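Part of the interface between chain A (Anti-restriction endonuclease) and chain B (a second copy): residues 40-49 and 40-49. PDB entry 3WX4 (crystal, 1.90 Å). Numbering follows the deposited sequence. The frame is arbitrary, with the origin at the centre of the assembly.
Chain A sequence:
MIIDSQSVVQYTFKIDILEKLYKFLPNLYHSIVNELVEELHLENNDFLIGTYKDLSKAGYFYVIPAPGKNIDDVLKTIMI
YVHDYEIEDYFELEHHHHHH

Chain A (40-49) LHLENNDFLI
Chain B, residues 40-49: LHLENNDFLI

An exact two-fold axis relates the two copies, so each contact away from the axis occurs twice, while the A:Leu48-B:Leu48 contact is its own mate. In each chain a helix that begins earlier carries residues 40 to 42, and a turn leads through residues 45 and 46 to strand 47-49, which leaves with extended backbone (A:Leu48 phi/psi -110/149). The two strands run antiparallel (177°), A:Leu48 CA lying 7.3 Å from B:Leu48 CA, too far apart for sheet pairing; no hydrogen bond crosses, and packing holds the stretches together, burying 400 Å². At the axis the side chains of A:Leu48 and B:Leu48 point toward the opposite stretch, with A:Leu48 CG 3.5 Å from B:Leu48 CG. Their m,t rotamer (-69°, 171°) also sets A:Leu48 CD2 3.8 Å from B:Asn45 O and 3.9 Å from B:Phe47 N, a buried amide left without a partner; the branched apolar end thus covers backbone as well as its mate. A:His41 CA lies 6.4 Å from B:Asn45 CA, and A:His41 (chi1 -78°, m; chi2 153°) lays one ring face against B:Asn45 O, with A:His41 CE1 3.9 Å from that oxygen. Its ring is held within its own chain: A:Ile49 N donates to A:His41 NE2 (3.1 Å), tying helix to strand. A:Asn45 (-110/4; chi1 55°, p) points toward chain B, its CB 4.1 Å from B:His41 ND1. A:Phe47 (chi1 67°, p) and A:Ile49 (t,t) point away, alternating with A:Leu48. A:Asn44 (chi1 -63°, m) turns back, ND2 donating to A:Leu40 O at 3.0 Å.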

ATOM      1  N   LEU A  40       9.054  -6.201  -1.248  1.00 33.96           N
ATOM      2  CA  LEU A  40       8.026  -6.169  -0.203  1.00 35.15           C
ATOM      3  C   LEU A  40       6.692  -5.756  -0.819  1.00 37.34           C
ATOM      4  O   LEU A  40       5.636  -6.287  -0.458  1.00 37.62           O
ATOM      5  CB  LEU A  40       8.400  -5.214   0.933  1.00 33.57           C
ATOM      6  CG  LEU A  40       9.523  -5.744   1.866  1.00 34.26           C
ATOM      7  CD1 LEU A  40      10.071  -4.580   2.732  1.00 32.38           C
ATOM      8  CD2 LEU A  40       8.983  -6.908   2.781  1.00 33.21           C
ATOM      9  N   HIS A  41       6.727  -4.816  -1.749  1.00 37.26           N
ATOM     10  CA  HIS A  41       5.503  -4.396  -2.404  1.00 39.97           C
ATOM     11  C   HIS A  41       4.969  -5.457  -3.358  1.00 40.66           C
ATOM     12  O   HIS A  41       3.755  -5.603  -3.516  1.00 39.72           O
ATOM     13  CB  HIS A  41       5.723  -3.093  -3.173  1.00 41.13           C
ATOM     14  CG  HIS A  41       5.737  -1.893  -2.287  1.00 43.76           C
ATOM     15  ND1 HIS A  41       6.425  -0.737  -2.597  1.00 43.80           N
ATOM     16  CD2 HIS A  41       5.128  -1.667  -1.096  1.00 45.10           C
ATOM     17  CE1 HIS A  41       6.233   0.152  -1.635  1.00 44.88           C
ATOM     18  NE2 HIS A  41       5.448  -0.387  -0.712  1.00 45.67           N
ATOM     19  N   LEU A  42       5.849  -6.203  -3.996  1.00 39.97           N
ATOM     20  CA  LEU A  42       5.345  -7.178  -4.942  1.00 43.63           C
ATOM     21  C   LEU A  42       4.700  -8.368  -4.253  1.00 44.05           C
ATOM     22  O   LEU A  42       3.707  -8.902  -4.737  1.00 44.37           O
ATOM     23  CB  LEU A  42       6.458  -7.638  -5.904  1.00 46.48           C
ATOM     24  CG  LEU A  42       6.863  -6.609  -6.983  1.00 49.23           C
ATOM     25  CD1 LEU A  42       8.047  -7.123  -7.809  1.00 51.63           C
ATOM     26  CD2 LEU A  42       5.673  -6.320  -7.938  1.00 50.29           C
ATOM     27  N   GLU A  43       5.214  -8.721  -3.084  1.00 44.73           N
ATOM     28  CA  GLU A  43       4.742  -9.895  -2.341  1.00 45.50           C
ATOM     29  C   GLU A  43       3.830  -9.660  -1.176  1.00 44.90           C
ATOM     30  O   GLU A  43       3.470 -10.596  -0.460  1.00 45.00           O
ATOM     31  CB  GLU A  43       5.967 -10.653  -1.896  1.00 47.44           C
ATOM     32  CG  GLU A  43       6.955 -10.563  -3.014  1.00 52.16           C
ATOM     33  CD  GLU A  43       7.625 -11.848  -3.304  1.00 56.43           C
ATOM     34  OE1 GLU A  43       8.680 -12.095  -2.656  1.00 57.29           O
ATOM     35  OE2 GLU A  43       7.076 -12.606  -4.163  1.00 57.72           O
ATOM     36  N   ASN A  44       3.443  -8.414  -0.965  1.00 43.37           N
ATOM     37  CA  ASN A  44       2.597  -8.137   0.168  1.00 42.86           C
ATOM     38  C   ASN A  44       1.659  -7.061  -0.242  1.00 44.43           C
ATOM     39  O   ASN A  44       2.089  -6.023  -0.763  1.00 45.20           O
ATOM     40  CB  ASN A  44       3.447  -7.660   1.340  1.00 42.63           C
ATOM     41  CG  ASN A  44       4.406  -8.713   1.809  1.00 43.63           C
ATOM     42  OD1 ASN A  44       4.044  -9.576   2.632  1.00 44.49           O
ATOM     43  ND2 ASN A  44       5.638  -8.679   1.279  1.00 41.26           N
ATOM     44  N   ASN A  45       0.371  -7.264   0.018  1.00 42.72           N
ATOM     45  CA  ASN A  45      -0.594  -6.276  -0.406  1.00 42.01           C
ATOM     46  C   ASN A  45      -1.222  -5.502   0.705  1.00 39.04           C
ATOM     47  O   ASN A  45      -2.061  -4.671   0.427  1.00 39.92           O
ATOM     48  CB  ASN A  45      -1.702  -6.957  -1.214  1.00 45.26           C
ATOM     49  CG  ASN A  45      -2.343  -8.098  -0.433  1.00 50.66           C
ATOM     50  OD1 ASN A  45      -2.572  -7.980   0.803  1.00 51.20           O
ATOM     51  ND2 ASN A  45      -2.631  -9.213  -1.125  1.00 52.09           N
ATOM     52  N   ASP A  46      -0.790  -5.724   1.938  1.00 38.47           N
ATOM     53  CA  ASP A  46      -1.386  -5.067   3.104  1.00 39.03           C
ATOM     54  C   ASP A  46      -0.585  -3.974   3.846  1.00 38.35           C
ATOM     55  O   ASP A  46      -0.864  -3.647   5.015  1.00 35.55           O
ATOM     56  CB  ASP A  46      -1.844  -6.154   4.111  1.00 42.69           C
ATOM     57  CG  ASP A  46      -0.753  -7.209   4.382  1.00 48.29           C
ATOM     58  OD1 ASP A  46       0.408  -7.015   3.919  1.00 47.72           O
ATOM     59  OD2 ASP A  46      -1.047  -8.231   5.069  1.00 48.39           O
ATOM     60  N   PHE A  47       0.427  -3.395   3.180  1.00 34.64           N
ATOM     61  CA  PHE A  47       1.144  -2.304   3.815  1.00 32.42           C
ATOM     62  C   PHE A  47       1.969  -1.580   2.751  1.00 31.20           C
ATOM     63  O   PHE A  47       2.243  -2.140   1.690  1.00 29.03           O
ATOM     64  CB  PHE A  47       2.048  -2.779   4.967  1.00 32.24           C
ATOM     65  CG  PHE A  47       3.208  -3.633   4.551  1.00 34.31           C
ATOM     66  CD1 PHE A  47       4.425  -3.063   4.139  1.00 33.65           C
ATOM     67  CD2 PHE A  47       3.119  -5.001   4.619  1.00 33.98           C
ATOM     68  CE1 PHE A  47       5.503  -3.852   3.810  1.00 36.07           C
ATOM     69  CE2 PHE A  47       4.224  -5.827   4.285  1.00 37.82           C
ATOM     70  CZ  PHE A  47       5.424  -5.243   3.874  1.00 36.05           C
ATOM     71  N   LEU A  48       2.259  -0.318   3.023  1.00 30.25           N
ATOM     72  CA  LEU A  48       3.104   0.495   2.102  1.00 28.75           C
ATOM     73  C   LEU A  48       4.409   0.680   2.847  1.00 29.02           C
ATOM     74  O   LEU A  48       4.428   0.744   4.095  1.00 28.91           O
ATOM     75  CB  LEU A  48       2.483   1.871   1.872  1.00 28.72           C
ATOM     76  CG  LEU A  48       1.188   1.929   1.083  1.00 29.25           C
ATOM     77  CD1 LEU A  48       0.628   3.376   1.167  1.00 28.07           C
ATOM     78  CD2 LEU A  48       1.451   1.520  -0.396  1.00 28.79           C
ATOM     79  N   ILE A  49       5.523   0.775   2.118  1.00 28.51           N
ATOM     80  CA  ILE A  49       6.792   1.010   2.794  1.00 25.87           C
ATOM     81  C   ILE A  49       7.624   1.835   1.824  1.00 27.89           C
ATOM     82  O   ILE A  49       7.435   1.744   0.591  1.00 26.58           O
ATOM     83  CB  ILE A  49       7.518  -0.292   3.117  1.00 27.92           C
ATOM     84  CG1 ILE A  49       8.794   0.024   3.895  1.00 27.44           C
ATOM     85  CG2 ILE A  49       7.773  -1.094   1.838  1.00 26.02           C
ATOM     86  CD1 ILE A  49       9.559  -1.204   4.313  1.00 29.93           C
TER
ATOM     87  N   LEU B  40      -5.648  -3.559  -8.799  1.00 33.96           N
ATOM     88  CA  LEU B  40      -5.089  -2.246  -8.460  1.00 35.15           C
ATOM     89  C   LEU B  40      -3.833  -2.436  -7.613  1.00 37.34           C
ATOM     90  O   LEU B  40      -2.844  -1.712  -7.777  1.00 37.62           O
ATOM     91  CB  LEU B  40      -6.101  -1.373  -7.714  1.00 33.57           C
ATOM     92  CG  LEU B  40      -7.236  -0.809  -8.611  1.00 34.26           C
ATOM     93  CD1 LEU B  40      -8.380  -0.263  -7.717  1.00 32.38           C
ATOM     94  CD2 LEU B  40      -6.685   0.325  -9.558  1.00 33.21           C
ATOM     95  N   HIS B  41      -3.858  -3.403  -6.711  1.00 37.26           N
ATOM     96  CA  HIS B  41      -2.690  -3.664  -5.893  1.00 39.97           C
ATOM     97  C   HIS B  41      -1.561  -4.306  -6.692  1.00 40.66           C
ATOM     98  O   HIS B  41      -0.385  -4.054  -6.425  1.00 39.72           O
ATOM     99  CB  HIS B  41      -3.049  -4.568  -4.714  1.00 41.13           C
ATOM    100  CG  HIS B  41      -3.737  -3.837  -3.610  1.00 43.76           C
ATOM    101  ND1 HIS B  41      -4.616  -4.445  -2.738  1.00 43.80           N
ATOM    102  CD2 HIS B  41      -3.661  -2.536  -3.231  1.00 45.10           C
ATOM    103  CE1 HIS B  41      -5.047  -3.550  -1.863  1.00 44.88           C
ATOM    104  NE2 HIS B  41      -4.481  -2.384  -2.139  1.00 45.67           N
ATOM    105  N   LEU B  42      -1.895  -5.127  -7.667  1.00 39.97           N
ATOM    106  CA  LEU B  42      -0.823  -5.777  -8.394  1.00 43.63           C
ATOM    107  C   LEU B  42      -0.097  -4.821  -9.324  1.00 44.05           C
ATOM    108  O   LEU B  42       1.115  -4.916  -9.488  1.00 44.37           O
ATOM    109  CB  LEU B  42      -1.348  -7.002  -9.168  1.00 46.48           C
ATOM    110  CG  LEU B  42      -1.681  -8.237  -8.300  1.00 49.23           C
ATOM    111  CD1 LEU B  42      -2.297  -9.352  -9.151  1.00 51.63           C
ATOM    112  CD2 LEU B  42      -0.402  -8.781  -7.607  1.00 50.29           C
ATOM    113  N   GLU B  43      -0.826  -3.853  -9.860  1.00 44.73           N
ATOM    114  CA  GLU B  43      -0.275  -2.903 -10.834  1.00 45.50           C
ATOM    115  C   GLU B  43       0.076  -1.531 -10.345  1.00 44.90           C
ATOM    116  O   GLU B  43       0.459  -0.663 -11.129  1.00 45.00           O
ATOM    117  CB  GLU B  43      -1.268  -2.812 -11.965  1.00 47.44           C
ATOM    118  CG  GLU B  43      -1.806  -4.191 -12.174  1.00 52.16           C
ATOM    119  CD  GLU B  43      -1.894  -4.572 -13.599  1.00 56.43           C
ATOM    120  OE1 GLU B  43      -2.966  -4.278 -14.198  1.00 57.29           O
ATOM    121  OE2 GLU B  43      -0.881  -5.143 -14.109  1.00 57.72           O
ATOM    122  N   ASN B  44      -0.049  -1.311  -9.047  1.00 43.37           N
ATOM    123  CA  ASN B  44       0.241   0.004  -8.539  1.00 42.86           C
ATOM    124  C   ASN B  44       0.866  -0.172  -7.203  1.00 44.43           C
ATOM    125  O   ASN B  44       0.323  -0.887  -6.351  1.00 45.20           O
ATOM    126  CB  ASN B  44      -1.052   0.799  -8.403  1.00 42.63           C
ATOM    127  CG  ASN B  44      -1.722   1.023  -9.725  1.00 43.63           C
ATOM    128  OD1 ASN B  44      -1.395   1.987 -10.444  1.00 44.49           O
ATOM    129  ND2 ASN B  44      -2.653   0.125 -10.084  1.00 41.26           N
ATOM    130  N   ASN B  45       1.989   0.503  -6.978  1.00 42.72           N
ATOM    131  CA  ASN B  45       2.670   0.329  -5.716  1.00 42.01           C
ATOM    132  C   ASN B  45       2.614   1.514  -4.811  1.00 39.04           C
ATOM    133  O   ASN B  45       3.185   1.451  -3.741  1.00 39.92           O
ATOM    134  CB  ASN B  45       4.138  -0.022  -5.970  1.00 45.26           C
ATOM    135  CG  ASN B  45       4.815   1.015  -6.859  1.00 50.66           C
ATOM    136  OD1 ASN B  45       4.573   2.244  -6.706  1.00 51.20           O
ATOM    137  ND2 ASN B  45       5.655   0.546  -7.796  1.00 52.09           N
ATOM    138  N   ASP B  46       1.895   2.558  -5.197  1.00 38.47           N
ATOM    139  CA  ASP B  46       1.830   3.795  -4.415  1.00 39.03           C
ATOM    140  C   ASP B  46       0.524   4.148  -3.667  1.00 38.35           C
ATOM    141  O   ASP B  46       0.282   5.314  -3.299  1.00 35.55           O
ATOM    142  CB  ASP B  46       2.253   4.982  -5.317  1.00 42.69           C
ATOM    143  CG  ASP B  46       1.532   4.976  -6.679  1.00 48.29           C
ATOM    144  OD1 ASP B  46       0.591   4.152  -6.866  1.00 47.72           O
ATOM    145  OD2 ASP B  46       1.894   5.804  -7.568  1.00 48.39           O
ATOM    146  N   PHE B  47      -0.340   3.147  -3.435  1.00 34.64           N
ATOM    147  CA  PHE B  47      -1.535   3.426  -2.660  1.00 32.42           C
ATOM    148  C   PHE B  47      -2.150   2.098  -2.217  1.00 31.20           C
ATOM    149  O   PHE B  47      -1.864   1.056  -2.806  1.00 29.03           O
ATOM    150  CB  PHE B  47      -2.566   4.263  -3.439  1.00 32.24           C
ATOM    151  CG  PHE B  47      -3.187   3.571  -4.616  1.00 34.31           C
ATOM    152  CD1 PHE B  47      -4.314   2.745  -4.465  1.00 33.65           C
ATOM    153  CD2 PHE B  47      -2.692   3.777  -5.878  1.00 33.98           C
ATOM    154  CE1 PHE B  47      -4.911   2.155  -5.557  1.00 36.07           C
ATOM    155  CE2 PHE B  47      -3.299   3.178  -7.012  1.00 37.82           C
ATOM    156  CZ  PHE B  47      -4.416   2.357  -6.845  1.00 36.05           C
ATOM    157  N   LEU B  48      -2.900   2.157  -1.131  1.00 30.25           N
ATOM    158  CA  LEU B  48      -3.608   0.949  -0.615  1.00 28.75           C
ATOM    159  C   LEU B  48      -5.072   1.220  -0.891  1.00 29.02           C
ATOM    160  O   LEU B  48      -5.521   2.385  -0.873  1.00 28.91           O
ATOM    161  CB  LEU B  48      -3.421   0.817   0.894  1.00 28.72           C
ATOM    162  CG  LEU B  48      -2.029   0.482   1.399  1.00 29.25           C
ATOM    163  CD1 LEU B  48      -2.023   0.619   2.947  1.00 28.07           C
ATOM    164  CD2 LEU B  48      -1.645  -0.964   0.969  1.00 28.79           C
ATOM    165  N   ILE B  49      -5.851   0.168  -1.148  1.00 28.51           N
ATOM    166  CA  ILE B  49      -7.277   0.379  -1.363  1.00 25.87           C
ATOM    167  C   ILE B  49      -7.961  -0.871  -0.831  1.00 27.89           C
ATOM    168  O   ILE B  49      -7.358  -1.966  -0.819  1.00 26.58           O
ATOM    169  CB  ILE B  49      -7.612   0.560  -2.840  1.00 27.92           C
ATOM    170  CG1 ILE B  49      -9.102   0.859  -2.985  1.00 27.44           C
ATOM    171  CG2 ILE B  49      -7.161  -0.662  -3.645  1.00 26.02           C
ATOM    172  CD1 ILE B  49      -9.527   1.112  -4.407  1.00 29.93           C
TER